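PDB 6IYM: 5-oxopent-3-ene-1,2,5-tricarboxylate decarboxylase from Exiguobacterium antarcticum B7, which belongs to the fumarylacetoacetate hydrolase family and binds a magnesium ion through acidic side chains of its largely beta C-terminal domain. Local coordinates for residues 24-30 and 48-54; 95-99 and 168-173; 144-150 and 186-192. All blocks are in the same frame, centred on the assembly; numbering follows the deposited sequence.

Contact 1: 24-30 and 48-54; sequences RYDVTPQ and VDLDVAP
No hydrogen bond crosses between residues 24-30 and 48-54; packing joins them. Residues 24-26 are extended, in a weakly bonded strand; after Val27 the chain turns into the short helix that starts at Thr28, while 48-54 is irregular. Tyr25 CA lies 5.3 Å from Pro54 CA and Gln30 CA 5.6 Å from Val48 CA. Asp26 (chi1 t), just ahead of the turn into the helix, makes a capping bond, its OD1 accepting from Thr28 N at 3.0 Å and also from Thr28 OG1 at 2.7 Å, while OD2 turns outside to a salt bridge with Arg15. Across the gap, Tyr25 (chi1 m) makes a CA-H...O contact of 3.5 Å from its CA to Pro54 O. Gln30 (chi1 -89°, chi2 109°) carries its NE2 to 2.7 Å from Asp49 O, at an angle too poor for a hydrogen bond, and to 3.4 Å from both Val48 CG2 and Val52 CG1 in van der Waals packing; Ala53 CB likewise sits 3.1 Å from Asp26 O. The apolar contact is Val27 CG1 to Val48 CG2, 4.2 Å. The arrangement is a strand-to-helix junction with an aspartate capping bond, packed against an irregular loop at the edge of the N-terminal antiparallel strands.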
loop_
_atom_site.group_PDB
_atom_site.type_symbol
_atom_site.label_atom_id
_atom_site.label_comp_id
_atom_site.label_asym_id
_atom_site.label_seq_id
_atom_site.Cartn_x
_atom_site.Cartn_y
_atom_site.Cartn_z
ATOM N N ARG A 24 1.011 9.488 -32.314
ATOM C CA ARG A 24 1.072 9.936 -30.904
ATOM C C ARG A 24 1.022 11.466 -30.846
ATOM O O ARG A 24 2.071 12.122 -31.083
ATOM C CB ARG A 24 2.324 9.328 -30.269
ATOM C CG ARG A 24 2.308 7.811 -30.317
ATOM C CD ARG A 24 3.227 7.156 -29.313
ATOM N NE ARG A 24 2.613 5.917 -28.847
ATOM C CZ ARG A 24 3.257 4.928 -28.238
ATOM N NH1 ARG A 24 4.562 5.017 -28.021
ATOM N NH2 ARG A 24 2.587 3.847 -27.863
ATOM N N TYR A 25 -0.160 12.000 -30.525
ATOM C CA TYR A 25 -0.428 13.452 -30.380
ATOM C C TYR A 25 -0.127 13.826 -28.928
ATOM O O TYR A 25 -0.460 13.024 -28.028
ATOM C CB TYR A 25 -1.861 13.778 -30.820
ATOM C CG TYR A 25 -2.328 12.944 -31.986
ATOM C CD1 TYR A 25 -1.809 13.137 -33.258
ATOM C CD2 TYR A 25 -3.245 11.919 -31.813
ATOM C CE1 TYR A 25 -2.204 12.349 -34.328
ATOM C CE2 TYR A 25 -3.650 11.121 -32.873
ATOM C CZ TYR A 25 -3.130 11.334 -34.139
ATOM O OH TYR A 25 -3.521 10.545 -35.186
ATOM N N ASP A 26 0.527 14.973 -28.721
ATOM C CA ASP A 26 0.696 15.614 -27.388
ATOM C C ASP A 26 -0.591 16.392 -27.065
ATOM O O ASP A 26 -0.874 17.376 -27.762
ATOM C CB ASP A 26 1.953 16.486 -27.375
ATOM C CG ASP A 26 2.103 17.323 -26.121
ATOM O OD1 ASP A 26 1.146 17.343 -25.314
ATOM O OD2 ASP A 26 3.178 17.947 -25.964
ATOM N N VAL A 27 -1.344 15.968 -26.046
ATOM C CA VAL A 27 -2.705 16.496 -25.727
ATOM C C VAL A 27 -2.653 17.388 -24.487
ATOM O O VAL A 27 -3.729 17.838 -24.047
ATOM C CB VAL A 27 -3.731 15.373 -25.492
ATOM C CG1 VAL A 27 -3.866 14.471 -26.705
ATOM C CG2 VAL A 27 -3.417 14.571 -24.234
ATOM N N THR A 28 -1.472 17.642 -23.930
ATOM C CA THR A 28 -1.346 18.320 -22.612
ATOM C C THR A 28 -2.211 19.582 -22.608
ATOM O O THR A 28 -2.986 19.770 -21.672
ATOM C CB THR A 28 0.133 18.541 -22.273
ATOM O OG1 THR A 28 0.786 17.311 -22.593
ATOM C CG2 THR A 28 0.392 18.933 -20.836
ATOM N N PRO A 29 -2.101 20.481 -23.626
ATOM C CA PRO A 29 -2.880 21.721 -23.660
ATOM C C PRO A 29 -4.397 21.556 -23.482
ATOM O O PRO A 29 -4.945 22.257 -22.647
ATOM C CB PRO A 29 -2.566 22.303 -25.050
ATOM C CG PRO A 29 -1.162 21.812 -25.337
ATOM C CD PRO A 29 -1.151 20.411 -24.751
ATOM N N GLN A 30 -5.050 20.664 -24.231
ATOM C CA GLN A 30 -6.536 20.509 -24.153
ATOM C C GLN A 30 -6.957 20.015 -22.764
ATOM O O GLN A 30 -8.054 20.413 -22.333
ATOM C CB GLN A 30 -7.103 19.547 -25.198
ATOM C CG GLN A 30 -7.460 20.205 -26.523
ATOM C CD GLN A 30 -6.493 19.805 -27.608
ATOM O OE1 GLN A 30 -5.277 19.952 -27.462
ATOM N NE2 GLN A 30 -7.030 19.276 -28.700
ATOM N N VAL A 48 -11.277 16.775 -25.669
ATOM C CA VAL A 48 -10.073 16.939 -26.538
ATOM C C VAL A 48 -10.469 16.539 -27.958
ATOM O O VAL A 48 -11.149 15.499 -28.114
ATOM C CB VAL A 48 -8.855 16.131 -26.045
ATOM C CG1 VAL A 48 -9.119 14.633 -25.966
ATOM C CG2 VAL A 48 -7.634 16.402 -26.907
ATOM N N ASP A 49 -10.079 17.361 -28.940
ATOM C CA ASP A 49 -10.262 17.100 -30.393
ATOM C C ASP A 49 -8.891 17.228 -31.070
ATOM O O ASP A 49 -8.232 18.285 -30.908
ATOM C CB ASP A 49 -11.334 18.014 -31.005
ATOM C CG ASP A 49 -12.298 17.327 -31.970
ATOM O OD1 ASP A 49 -12.550 16.118 -31.789
ATOM O OD2 ASP A 49 -12.808 18.012 -32.892
ATOM N N LEU A 50 -8.471 16.154 -31.747
ATOM C CA LEU A 50 -7.245 16.063 -32.587
ATOM C C LEU A 50 -7.317 17.085 -33.731
ATOM O O LEU A 50 -8.260 17.915 -33.739
ATOM C CB LEU A 50 -7.088 14.615 -33.085
ATOM C CG LEU A 50 -8.053 14.071 -34.151
ATOM C CD1 LEU A 50 -9.381 14.820 -34.237
ATOM C CD2 LEU A 50 -7.394 14.033 -35.522
ATOM N N ASP A 51 -6.347 17.032 -34.652
ATOM C CA ASP A 51 -6.189 17.990 -35.779
ATOM C C ASP A 51 -6.006 19.386 -35.174
ATOM O O ASP A 51 -6.712 20.322 -35.591
ATOM C CB ASP A 51 -7.370 17.899 -36.753
ATOM C CG ASP A 51 -7.070 18.408 -38.154
ATOM O OD1 ASP A 51 -5.967 18.957 -38.365
ATOM O OD2 ASP A 51 -7.943 18.246 -39.029
ATOM N N VAL A 52 -5.093 19.494 -34.206
ATOM C CA VAL A 52 -4.870 20.720 -33.384
ATOM C C VAL A 52 -3.431 20.710 -32.840
ATOM O O VAL A 52 -2.757 21.749 -32.991
ATOM C CB VAL A 52 -5.941 20.842 -32.273
ATOM C CG1 VAL A 52 -5.359 21.212 -30.916
ATOM C CG2 VAL A 52 -7.051 21.818 -32.648
ATOM N N ALA A 53 -2.968 19.591 -32.256
ATOM C CA ALA A 53 -1.733 19.511 -31.431
ATOM C C ALA A 53 -0.714 18.537 -32.033
ATOM O O ALA A 53 -1.045 17.730 -32.900
ATOM C CB ALA A 53 -2.113 19.148 -30.015
ATOM N N PRO A 54 0.567 18.597 -31.598
ATOM C CA PRO A 54 1.681 17.958 -32.313
ATOM C C PRO A 54 1.514 16.487 -32.736
ATOM O O PRO A 54 0.427 15.953 -32.619
ATOM C CB PRO A 54 2.834 18.036 -31.295
ATOM C CG PRO A 54 2.528 19.276 -30.492
ATOM C CD PRO A 54 1.019 19.316 -30.396
#

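Contact 2: 95-99 and 168-173; sequences VLFTK and FFRGKS
Lys99, a buried lysine beside a metal site, is held here by backbone. Residues 96-99 form a strand; 168-171 follow a helical path but lack the regular helical hydrogen bonding, and the chain then turns through Lys172 and Ser173. Thr98 CA lies 5.9 Å from Phe169 CA and Lys99 CA 4.9 Å from Ser173 CA. Phe168 (chi1 m) directs its ring edge at the face of Phe97 (chi1 p) in a T-shaped pair, centroids 5.3 Å apart and planes at 76°. Phe169 (chi1 t) follows, its edge atom CD1 3.7 Å from Thr98 O; the same ring packs on Thr98 of the second subunit. Arg170 has its CB directed away from 95-99, and its NH2 hydrogen-bonds Arg227 O of the second subunit. Lys172 (chi1 m) runs past the Phe97 ring, and its backbone O accepts at 2.8 Å from Lys99 NZ, brought round by the m, t, p, p rotamer. At Ser173 the OG gives a very short bond of 2.5 Å to Phe169 O and rests 3.4 Å from Lys99 CA. Both lysine ends reach Asp155, a magnesium ligand: Lys99 NZ by a salt bridge to OD1, Lys172 NZ by a hydrogen bond to OD2. With the nearest atom of the Lys172 side chain about 4 Å from the magnesium ion, the contact sets two positive charges beside a metal-binding carboxylate, partly offsetting its charge.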
loop_
_atom_site.group_PDB
_atom_site.type_symbol
_atom_site.label_atom_id
_atom_site.label_comp_id
_atom_site.label_asym_id
_atom_site.label_seq_id
_atom_site.Cartn_x
_atom_site.Cartn_y
_atom_site.Cartn_z
ATOM N N VAL A 95 -6.065 -14.839 -3.477
ATOM C CA VAL A 95 -4.887 -14.373 -2.698
ATOM C C VAL A 95 -4.647 -12.921 -3.121
ATOM O O VAL A 95 -4.701 -12.657 -4.359
ATOM C CB VAL A 95 -3.665 -15.284 -2.956
ATOM C CG1 VAL A 95 -2.373 -14.729 -2.379
ATOM C CG2 VAL A 95 -3.896 -16.693 -2.430
ATOM N N LEU A 96 -4.503 -12.011 -2.148
ATOM C CA LEU A 96 -4.308 -10.562 -2.402
ATOM C C LEU A 96 -3.102 -10.093 -1.598
ATOM O O LEU A 96 -3.018 -10.467 -0.471
ATOM C CB LEU A 96 -5.563 -9.776 -2.012
ATOM C CG LEU A 96 -6.693 -9.813 -3.038
ATOM C CD1 LEU A 96 -7.970 -9.191 -2.487
ATOM C CD2 LEU A 96 -6.288 -9.109 -4.330
ATOM N N PHE A 97 -2.193 -9.337 -2.213
ATOM C CA PHE A 97 -1.030 -8.690 -1.546
ATOM C C PHE A 97 -0.687 -7.408 -2.314
ATOM O O PHE A 97 -1.330 -7.130 -3.361
ATOM C CB PHE A 97 0.152 -9.656 -1.473
ATOM C CG PHE A 97 0.439 -10.296 -2.796
ATOM C CD1 PHE A 97 -0.190 -11.472 -3.157
ATOM C CD2 PHE A 97 1.301 -9.689 -3.693
ATOM C CE1 PHE A 97 0.054 -12.049 -4.393
ATOM C CE2 PHE A 97 1.534 -10.260 -4.932
ATOM C CZ PHE A 97 0.910 -11.437 -5.279
ATOM N N THR A 98 0.292 -6.635 -1.839
ATOM C CA THR A 98 0.588 -5.321 -2.457
ATOM C C THR A 98 2.067 -5.182 -2.798
ATOM O O THR A 98 2.921 -5.971 -2.304
ATOM C CB THR A 98 0.107 -4.200 -1.534
ATOM O OG1 THR A 98 0.933 -4.158 -0.367
ATOM C CG2 THR A 98 -1.341 -4.376 -1.158
ATOM N N LYS A 99 2.344 -4.168 -3.603
ATOM C CA LYS A 99 3.708 -3.703 -3.950
ATOM C C LYS A 99 3.794 -2.218 -3.614
ATOM O O LYS A 99 2.933 -1.495 -4.101
ATOM C CB LYS A 99 3.969 -3.903 -5.440
ATOM C CG LYS A 99 4.098 -5.361 -5.858
ATOM C CD LYS A 99 4.057 -5.511 -7.347
ATOM C CE LYS A 99 5.429 -5.360 -7.982
ATOM N NZ LYS A 99 6.291 -6.538 -7.686
ATOM N N PHE A 168 4.186 -11.859 1.072
ATOM C CA PHE A 168 4.868 -11.602 -0.226
ATOM C C PHE A 168 5.393 -10.160 -0.310
ATOM O O PHE A 168 6.312 -9.932 -1.111
ATOM C CB PHE A 168 3.946 -11.984 -1.386
ATOM C CG PHE A 168 3.608 -13.451 -1.461
ATOM C CD1 PHE A 168 4.329 -14.397 -0.753
ATOM C CD2 PHE A 168 2.578 -13.879 -2.272
ATOM C CE1 PHE A 168 4.000 -15.741 -0.822
ATOM C CE2 PHE A 168 2.257 -15.223 -2.356
ATOM C CZ PHE A 168 2.972 -16.153 -1.633
ATOM N N PHE A 169 4.886 -9.247 0.525
ATOM C CA PHE A 169 5.066 -7.774 0.440
ATOM C C PHE A 169 6.518 -7.384 0.160
ATOM O O PHE A 169 6.774 -6.715 -0.841
ATOM C CB PHE A 169 4.675 -7.076 1.745
ATOM C CG PHE A 169 5.015 -5.608 1.742
ATOM C CD1 PHE A 169 4.451 -4.758 0.813
ATOM C CD2 PHE A 169 5.914 -5.084 2.648
ATOM C CE1 PHE A 169 4.773 -3.410 0.810
ATOM C CE2 PHE A 169 6.224 -3.737 2.648
ATOM C CZ PHE A 169 5.664 -2.907 1.728
ATOM N N ARG A 170 7.435 -7.753 1.047
ATOM C CA ARG A 170 8.850 -7.316 0.977
ATOM C C ARG A 170 9.487 -7.840 -0.319
ATOM O O ARG A 170 10.074 -7.036 -1.022
ATOM C CB ARG A 170 9.665 -7.759 2.198
ATOM C CG ARG A 170 11.109 -7.287 2.123
ATOM C CD ARG A 170 11.833 -7.132 3.455
ATOM N NE ARG A 170 13.268 -7.151 3.198
ATOM C CZ ARG A 170 13.956 -6.143 2.699
ATOM N NH1 ARG A 170 13.377 -4.989 2.405
ATOM N NH2 ARG A 170 15.246 -6.289 2.482
ATOM N N GLY A 171 9.388 -9.137 -0.598
ATOM C CA GLY A 171 10.029 -9.761 -1.773
ATOM C C GLY A 171 9.472 -9.238 -3.091
ATOM O O GLY A 171 10.109 -9.515 -4.122
ATOM N N LYS A 172 8.360 -8.479 -3.072
ATOM C CA LYS A 172 7.733 -7.889 -4.291
ATOM C C LYS A 172 7.925 -6.370 -4.338
ATOM O O LYS A 172 7.472 -5.759 -5.316
ATOM C CB LYS A 172 6.259 -8.293 -4.358
ATOM C CG LYS A 172 6.082 -9.776 -4.648
ATOM C CD LYS A 172 4.688 -10.271 -4.843
ATOM C CE LYS A 172 4.650 -11.731 -5.274
ATOM N NZ LYS A 172 4.604 -11.909 -6.749
ATOM N N SER A 173 8.580 -5.780 -3.336
ATOM C CA SER A 173 8.503 -4.329 -3.074
ATOM C C SER A 173 9.874 -3.640 -3.039
ATOM O O SER A 173 9.892 -2.393 -2.847
ATOM C CB SER A 173 7.699 -4.097 -1.824
ATOM O OG SER A 173 6.378 -4.561 -2.019
#

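Contact 3: 144-150 and 186-192; sequences LEHVFGY and TEDAFDP. Unlike the reference sequence in segment 186-192: Ala189 (reference Ser).
This is a contact at the ends of two inner antiparallel strands of the large mixed sheet: strand 147-158 is beginning as strand 178-186 gives way to a loop. Leu144 to His146 form a 3-10 segment, closed by Val147 N bonding to Leu144 O at 3.0 Å, before the chain extends. Gly149 and Thr186 are a non-hydrogen-bonded antiparallel pair with their CA atoms 4.2 Å apart. Next to it, Glu187 N donates to Phe148 O at 3.1 Å, and Thr186 CA adds a CA-H...O contact of 3.5 Å to Phe148 O. Phe148 (phi/psi -76/-38) and Gly149 (167/-158) together face Ile130 on the neighbouring strand, which makes a classic beta bulge: an extra residue is absorbed just as the strand starts, a familiar irregularity of antiparallel sheets. Glu187 and Asp188 turn helically, Ala189 N bonding to Thr186 O at 3.0 Å, before Phe190 extends. Glu187 (chi1 t, chi2 m) packs along the 3-10 segment and strand start, its CB 3.4 Å from Val147 O and its CG 3.7 Å from Leu144 O. Tyr150 (chi1 m) points toward the loop; its CD1 meets Phe190 CD2 at 3.4 Å, the rings lying obliquely with centroids 5.0 Å apart and planes at 41°. With chi1 t, Phe190 sets CE2 over one face of the Tyr150 ring. Pro192 CG reaches Tyr150 OH at 3.5 Å, and both residues also touch Val218 of helix 218-225. A water lies 2.8 Å from Tyr150 OH, 2.8 Å from Glu187 OE2 and 3.1 Å from Phe190 O, within hydrogen-bonding reach of all three.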
loop_
_atom_site.group_PDB
_atom_site.type_symbol
_atom_site.label_atom_id
_atom_site.label_comp_id
_atom_site.label_asym_id
_atom_site.label_seq_id
_atom_site.Cartn_x
_atom_site.Cartn_y
_atom_site.Cartn_z
ATOM N N LEU A 144 -17.322 -2.509 -14.404
ATOM C CA LEU A 144 -16.528 -1.979 -15.534
ATOM C C LEU A 144 -16.758 -0.471 -15.651
ATOM O O LEU A 144 -15.871 0.253 -16.195
ATOM C CB LEU A 144 -16.921 -2.729 -16.809
ATOM C CG LEU A 144 -16.428 -4.169 -16.924
ATOM C CD1 LEU A 144 -16.863 -4.778 -18.256
ATOM C CD2 LEU A 144 -14.911 -4.236 -16.790
ATOM N N GLU A 145 -17.881 -0.001 -15.107
ATOM C CA GLU A 145 -18.180 1.443 -15.015
ATOM C C GLU A 145 -17.152 2.122 -14.093
ATOM O O GLU A 145 -16.914 3.316 -14.274
ATOM C CB GLU A 145 -19.644 1.640 -14.586
ATOM C CG GLU A 145 -20.468 2.366 -15.634
ATOM C CD GLU A 145 -20.028 3.801 -15.900
ATOM O OE1 GLU A 145 -19.535 4.454 -14.952
ATOM O OE2 GLU A 145 -20.177 4.275 -17.057
ATOM N N HIS A 146 -16.563 1.403 -13.135
ATOM C CA HIS A 146 -15.507 1.964 -12.248
ATOM C C HIS A 146 -14.089 1.798 -12.845
ATOM O O HIS A 146 -13.132 2.135 -12.146
ATOM C CB HIS A 146 -15.614 1.337 -10.851
ATOM C CG HIS A 146 -16.868 1.687 -10.129
ATOM N ND1 HIS A 146 -18.090 1.066 -10.403
ATOM C CD2 HIS A 146 -17.098 2.560 -9.126
ATOM C CE1 HIS A 146 -19.007 1.559 -9.598
ATOM N NE2 HIS A 146 -18.427 2.470 -8.816
ATOM N N VAL A 147 -13.938 1.270 -14.067
ATOM C CA VAL A 147 -12.602 1.010 -14.682
ATOM C C VAL A 147 -12.310 2.167 -15.652
ATOM O O VAL A 147 -13.109 2.441 -16.550
ATOM C CB VAL A 147 -12.536 -0.386 -15.346
ATOM C CG1 VAL A 147 -11.234 -0.599 -16.116
ATOM C CG2 VAL A 147 -12.702 -1.517 -14.338
ATOM N N PHE A 148 -11.199 2.860 -15.476
ATOM C CA PHE A 148 -10.728 3.855 -16.469
ATOM C C PHE A 148 -10.127 3.100 -17.665
ATOM O O PHE A 148 -10.229 3.567 -18.809
ATOM C CB PHE A 148 -9.682 4.777 -15.851
ATOM C CG PHE A 148 -9.188 5.833 -16.794
ATOM C CD1 PHE A 148 -9.970 6.946 -17.078
ATOM C CD2 PHE A 148 -7.950 5.705 -17.415
ATOM C CE1 PHE A 148 -9.516 7.924 -17.948
ATOM C CE2 PHE A 148 -7.504 6.684 -18.292
ATOM C CZ PHE A 148 -8.290 7.783 -18.559
ATOM N N GLY A 149 -9.426 1.990 -17.401
ATOM C CA GLY A 149 -8.692 1.281 -18.462
ATOM C C GLY A 149 -7.724 0.240 -17.932
ATOM O O GLY A 149 -7.942 -0.259 -16.826
ATOM N N TYR A 150 -6.725 -0.106 -18.750
ATOM C CA TYR A 150 -5.827 -1.264 -18.528
ATOM C C TYR A 150 -4.411 -0.919 -18.991
ATOM O O TYR A 150 -4.240 -0.113 -19.931
ATOM C CB TYR A 150 -6.341 -2.499 -19.262
ATOM C CG TYR A 150 -7.775 -2.883 -19.022
ATOM C CD1 TYR A 150 -8.796 -2.370 -19.810
ATOM C CD2 TYR A 150 -8.108 -3.801 -18.043
ATOM C CE1 TYR A 150 -10.116 -2.740 -19.605
ATOM C CE2 TYR A 150 -9.424 -4.185 -17.831
ATOM C CZ TYR A 150 -10.432 -3.652 -18.616
ATOM O OH TYR A 150 -11.719 -4.044 -18.391
ATOM N N THR A 186 -8.145 2.677 -22.828
ATOM C CA THR A 186 -9.422 3.081 -22.173
ATOM C C THR A 186 -10.349 1.872 -22.126
ATOM O O THR A 186 -10.223 0.966 -22.989
ATOM C CB THR A 186 -10.052 4.291 -22.878
ATOM O OG1 THR A 186 -10.208 3.973 -24.259
ATOM C CG2 THR A 186 -9.212 5.544 -22.778
ATOM N N GLU A 187 -11.220 1.833 -21.127
ATOM C CA GLU A 187 -12.110 0.673 -20.853
ATOM C C GLU A 187 -12.956 0.411 -22.098
ATOM O O GLU A 187 -13.223 -0.773 -22.401
ATOM C CB GLU A 187 -13.001 0.951 -19.646
ATOM C CG GLU A 187 -13.890 -0.216 -19.256
ATOM C CD GLU A 187 -15.179 -0.305 -20.062
ATOM O OE1 GLU A 187 -15.768 0.760 -20.340
ATOM O OE2 GLU A 187 -15.583 -1.437 -20.422
ATOM N N ASP A 188 -13.348 1.493 -22.773
ATOM C CA ASP A 188 -14.279 1.489 -23.926
ATOM C C ASP A 188 -13.598 0.813 -25.127
ATOM O O ASP A 188 -14.311 0.162 -25.869
ATOM C CB ASP A 188 -14.764 2.914 -24.220
ATOM C CG ASP A 188 -16.258 2.966 -24.495
ATOM O OD1 ASP A 188 -17.006 2.297 -23.755
ATOM O OD2 ASP A 188 -16.659 3.638 -25.469
ATOM N N ALA A 189 -12.268 0.913 -25.249
ATOM C CA ALA A 189 -11.443 0.505 -26.413
ATOM C C ALA A 189 -10.794 -0.865 -26.205
ATOM O O ALA A 189 -9.910 -1.215 -27.008
ATOM C CB ALA A 189 -10.366 1.533 -26.660
ATOM N N PHE A 190 -11.176 -1.614 -25.174
ATOM C CA PHE A 190 -10.410 -2.816 -24.756
ATOM C C PHE A 190 -11.323 -3.807 -24.048
ATOM O O PHE A 190 -11.878 -3.399 -23.024
ATOM C CB PHE A 190 -9.265 -2.397 -23.835
ATOM C CG PHE A 190 -8.259 -3.485 -23.590
ATOM C CD1 PHE A 190 -7.221 -3.702 -24.487
ATOM C CD2 PHE A 190 -8.411 -4.350 -22.527
ATOM C CE1 PHE A 190 -6.306 -4.719 -24.262
ATOM C CE2 PHE A 190 -7.496 -5.368 -22.299
ATOM C CZ PHE A 190 -6.439 -5.546 -23.164
ATOM N N ASP A 191 -11.443 -5.036 -24.575
ATOM C CA ASP A 191 -12.165 -6.171 -23.939
ATOM C C ASP A 191 -11.109 -7.121 -23.382
ATOM O O ASP A 191 -10.300 -7.660 -24.127
ATOM C CB ASP A 191 -13.108 -6.865 -24.932
ATOM C CG ASP A 191 -14.005 -7.966 -24.362
ATOM O OD1 ASP A 191 -13.699 -8.508 -23.282
ATOM O OD2 ASP A 191 -15.015 -8.286 -25.018
ATOM N N PRO A 192 -11.043 -7.320 -22.052
ATOM C CA PRO A 192 -10.092 -8.267 -21.465
ATOM C C PRO A 192 -10.463 -9.764 -21.490
ATOM O O PRO A 192 -9.740 -10.558 -20.853
ATOM C CB PRO A 192 -10.045 -7.748 -20.015
ATOM C CG PRO A 192 -11.443 -7.276 -19.757
ATOM C CD PRO A 192 -11.829 -6.589 -21.042
HETATM O O HOH W 1 -13.472 -3.297 -20.388
#

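Followed from the N terminus, the chain shows how one sheet can be tied together by contacts of very different span. Contact 1 closes first, a short loop of 17 residues containing helix 36-41, and it is complete before the others open. Contact 2 then opens at strand 96-99; contact 3 opens at 144-150, inside that span, and closes at 186-192 after contact 2 has closed at 168-173, so the two cross. All three reach the same mixed sheet, but none touches another. Contact 1 packs a loop at the N-terminal strands, 38 Å between centres from contact 2, which lies near the magnesium and the second subunit; contact 3 joins two central strands at their ends.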